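Local coordinates for agmatine N-acetyltransferase (Drosophila melanogaster, PDB 7CIW), which probably transfers an acyl group from acyl-coenzyme A to the amine of agmatine and of arylalkylamines such as dopamine and serotonin, at residues F120-V128 against G158-C166. The protein carries 1 engineered substitution. Residues are numbered along the deposited sequence; the frame is centred on the assembly and turned at random.
With G0R (N-(4-carbamimidamidobutyl)ethanamide), chain C.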
loop_
_atom_site.group_PDB
_atom_site.type_symbol
_atom_site.label_atom_id
_atom_site.label_comp_id
_atom_site.label_asym_id
_atom_site.label_seq_id
_atom_site.Cartn_x
_atom_site.Cartn_y
_atom_site.Cartn_z
ATOM N N PHE A 120 5.618 -6.026 18.263
ATOM C CA PHE A 120 4.464 -5.819 19.136
ATOM C C PHE A 120 3.889 -7.117 19.697
ATOM O O PHE A 120 2.823 -7.083 20.322
ATOM C CB PHE A 120 3.366 -5.041 18.387
ATOM C CG PHE A 120 3.762 -3.638 18.020
ATOM C CD1 PHE A 120 3.923 -3.268 16.688
ATOM C CD2 PHE A 120 4.002 -2.697 19.009
ATOM C CE1 PHE A 120 4.304 -1.981 16.350
ATOM C CE2 PHE A 120 4.372 -1.400 18.678
ATOM C CZ PHE A 120 4.529 -1.043 17.347
ATOM N N SER A 121 4.566 -8.250 19.492
ATOM C CA SER A 121 4.090 -9.565 19.938
ATOM C C SER A 121 2.639 -9.806 19.532
ATOM O O SER A 121 1.784 -10.138 20.356
ATOM C CB SER A 121 4.252 -9.734 21.454
ATOM O OG SER A 121 5.537 -10.236 21.793
ATOM N N VAL A 122 2.352 -9.630 18.246
ATOM C CA VAL A 122 1.027 -9.960 17.718
ATOM C C VAL A 122 1.200 -11.080 16.702
ATOM O O VAL A 122 2.259 -11.173 16.070
ATOM C CB VAL A 122 0.339 -8.748 17.070
ATOM C CG1 VAL A 122 -0.007 -7.692 18.117
ATOM C CG2 VAL A 122 1.226 -8.171 15.978
ATOM N N PRO A 123 0.198 -11.939 16.504
ATOM C CA PRO A 123 0.381 -13.084 15.602
ATOM C C PRO A 123 0.342 -12.726 14.131
ATOM O O PRO A 123 0.851 -13.502 13.309
ATOM C CB PRO A 123 -0.788 -14.012 15.964
ATOM C CG PRO A 123 -1.800 -13.132 16.571
ATOM C CD PRO A 123 -1.068 -12.017 17.256
ATOM N N SER A 124 -0.210 -11.569 13.782
ATOM C CA SER A 124 -0.457 -11.228 12.391
ATOM C C SER A 124 -0.715 -9.734 12.306
ATOM O O SER A 124 -0.961 -9.063 13.308
ATOM C CB SER A 124 -1.654 -11.999 11.834
ATOM O OG SER A 124 -2.849 -11.606 12.496
ATOM N N CYS A 125 -0.695 -9.231 11.078
ATOM C CA CYS A 125 -0.981 -7.828 10.836
ATOM C C CYS A 125 -1.694 -7.722 9.495
ATOM O O CYS A 125 -1.440 -8.512 8.587
ATOM C CB CYS A 125 0.321 -7.002 10.858
ATOM S SG CYS A 125 0.143 -5.205 10.664
ATOM N N LEU A 126 -2.617 -6.771 9.388
ATOM C CA LEU A 126 -3.210 -6.447 8.094
ATOM C C LEU A 126 -2.419 -5.296 7.488
ATOM O O LEU A 126 -2.420 -4.188 8.025
ATOM C CB LEU A 126 -4.686 -6.081 8.243
ATOM C CG LEU A 126 -5.483 -5.881 6.959
ATOM C CD1 LEU A 126 -5.332 -7.062 6.020
ATOM C CD2 LEU A 126 -6.953 -5.695 7.305
ATOM N N HIS A 127 -1.746 -5.557 6.376
ATOM C CA HIS A 127 -0.871 -4.567 5.764
ATOM C C HIS A 127 -1.541 -3.917 4.562
ATOM O O HIS A 127 -2.046 -4.615 3.678
ATOM C CB HIS A 127 0.437 -5.226 5.336
ATOM C CG HIS A 127 1.468 -4.257 4.861
ATOM N ND1 HIS A 127 2.252 -3.527 5.726
ATOM C CD2 HIS A 127 1.821 -3.870 3.610
ATOM C CE1 HIS A 127 3.059 -2.744 5.029
ATOM N NE2 HIS A 127 2.815 -2.927 3.745
ATOM N N VAL A 128 -1.511 -2.588 4.507
ATOM C CA VAL A 128 -2.074 -1.848 3.377
ATOM C C VAL A 128 -0.994 -1.711 2.307
ATOM O O VAL A 128 0.007 -1.014 2.504
ATOM C CB VAL A 128 -2.610 -0.482 3.809
ATOM C CG1 VAL A 128 -3.075 0.325 2.597
ATOM C CG2 VAL A 128 -3.741 -0.673 4.816
ATOM N N GLY A 158 -9.883 -10.515 13.149
ATOM C CA GLY A 158 -9.107 -10.827 14.334
ATOM C C GLY A 158 -7.716 -10.228 14.388
ATOM O O GLY A 158 -6.993 -10.479 15.364
ATOM N N HIS A 159 -7.311 -9.459 13.378
ATOM C CA HIS A 159 -6.011 -8.801 13.436
ATOM C C HIS A 159 -5.982 -7.789 14.570
ATOM O O HIS A 159 -6.975 -7.124 14.862
ATOM C CB HIS A 159 -5.691 -8.103 12.116
ATOM C CG HIS A 159 -5.507 -9.046 10.972
ATOM N ND1 HIS A 159 -4.417 -9.884 10.865
ATOM C CD2 HIS A 159 -6.293 -9.311 9.905
ATOM C CE1 HIS A 159 -4.534 -10.615 9.772
ATOM N NE2 HIS A 159 -5.664 -10.289 9.170
ATOM N N GLN A 160 -4.824 -7.673 15.211
ATOM C CA GLN A 160 -4.638 -6.708 16.285
ATOM C C GLN A 160 -3.863 -5.482 15.834
ATOM O O GLN A 160 -3.632 -4.570 16.636
ATOM C CB GLN A 160 -3.929 -7.378 17.466
ATOM C CG GLN A 160 -4.755 -8.523 18.073
ATOM C CD GLN A 160 -3.931 -9.409 18.978
ATOM O OE1 GLN A 160 -3.191 -8.916 19.824
ATOM N NE2 GLN A 160 -4.048 -10.723 18.800
ATOM N N LEU A 161 -3.487 -5.421 14.562
ATOM C CA LEU A 161 -2.611 -4.365 14.086
ATOM C C LEU A 161 -2.868 -4.159 12.604
ATOM O O LEU A 161 -3.139 -5.121 11.884
ATOM C CB LEU A 161 -1.139 -4.724 14.321
ATOM C CG LEU A 161 -0.123 -3.582 14.216
ATOM C CD1 LEU A 161 -0.240 -2.651 15.428
ATOM C CD2 LEU A 161 1.297 -4.144 14.091
ATOM N N VAL A 162 -2.804 -2.896 12.175
ATOM C CA VAL A 162 -2.749 -2.508 10.765
ATOM C C VAL A 162 -1.418 -1.809 10.549
ATOM O O VAL A 162 -0.993 -1.025 11.399
ATOM C CB VAL A 162 -3.908 -1.569 10.365
ATOM C CG1 VAL A 162 -3.785 -1.119 8.900
ATOM C CG2 VAL A 162 -5.253 -2.235 10.609
ATOM N N SER A 163 -0.754 -2.097 9.431
ATOM C CA SER A 163 0.494 -1.417 9.087
ATOM C C SER A 163 0.411 -0.874 7.669
ATOM O O SER A 163 -0.357 -1.365 6.842
ATOM C CB SER A 163 1.708 -2.341 9.217
ATOM O OG SER A 163 1.561 -3.507 8.410
ATOM N N VAL A 164 1.224 0.151 7.389
ATOM C CA VAL A 164 1.221 0.762 6.061
ATOM C C VAL A 164 2.547 1.487 5.834
ATOM O O VAL A 164 3.033 2.191 6.726
ATOM C CB VAL A 164 0.004 1.702 5.898
ATOM C CG1 VAL A 164 0.001 2.808 6.983
ATOM C CG2 VAL A 164 -0.044 2.306 4.491
ATOM N N ASP A 165 3.169 1.278 4.666
ATOM C CA ASP A 165 4.402 1.982 4.302
ATOM C C ASP A 165 4.028 3.234 3.522
ATOM O O ASP A 165 3.759 3.173 2.323
ATOM C CB ASP A 165 5.324 1.103 3.459
ATOM C CG ASP A 165 5.721 -0.186 4.154
ATOM O OD1 ASP A 165 5.915 -0.171 5.388
ATOM O OD2 ASP A 165 5.851 -1.217 3.456
ATOM N N CYS A 166 4.055 4.383 4.188
ATOM C CA CYS A 166 3.733 5.643 3.525
ATOM C C CYS A 166 4.960 6.130 2.766
ATOM O O CYS A 166 5.822 6.840 3.291
ATOM C CB CYS A 166 3.238 6.666 4.536
ATOM S SG CYS A 166 1.677 6.191 5.326
HETATM C C10 G0R C . 3.965 -1.215 -5.707
HETATM N N12 G0R C . 4.566 -0.431 -6.777
HETATM C C1 G0R C . -0.182 2.360 0.787
HETATM C C2 G0R C . 0.799 2.437 -0.380
HETATM C C5 G0R C . 3.160 2.158 -1.241
HETATM C C6 G0R C . 3.500 0.755 -1.750
HETATM C C7 G0R C . 4.664 0.753 -2.747
HETATM C C8 G0R C . 4.282 0.585 -4.223
HETATM N N4 G0R C . 2.190 2.101 -0.159
HETATM N N9 G0R C . 3.840 -0.754 -4.545
HETATM N N11 G0R C . 3.492 -2.552 -5.971
HETATM O O3 G0R C . 0.419 2.757 -1.458
HETATM O O HOH W 1 -2.912 -9.793 15.188
HETATM O O HOH W 2 4.096 -1.775 1.442
HETATM O O HOH W 3 2.329 0.204 2.055
#
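Strands 125-133 and 161-166 are the parallel pair of a beta-alpha-beta unit, a worked case of how the GNAT fold splays open to admit its substrates; Leu-126 and Ser-163 carry their ladder. Leu-126 N donates to Leu-161 O (3.0 Å), Ser-163 N to Leu-126 O, and Val-128 N to Ser-163 O (2.9 Å). At Val-128 O the direct ladder stops: 4.5 Å from Asp-165 N, it is joined to it by water 3, which also accepts from N4 of the bound acetylagmatine. On one face His-127, CG anti to its own N (chi1 -172°), brings ND1 to Ser-163 OG in a shared hydrogen bond of 2.8 Å in the ring plane. Water 2, in the same plane, bridges NE2 to Asp-165 OD2, while OD1 bonds to Thr-211. A leucine at His-127 would probably leave Ser-163 OG without its in-plane partner and water 2 without one holder. In the loop before strand 161-166, His-159 ND1 shares a hydrogen bond with Ser-124 OG (2.8 Å) and its ring takes Leu-126 CB over one face, a CH-pi contact. On the face opposite His-127, Leu-126 and Val-128 pack on crossover helix 142-156; strands 70-80 and 208-215 flank the pair.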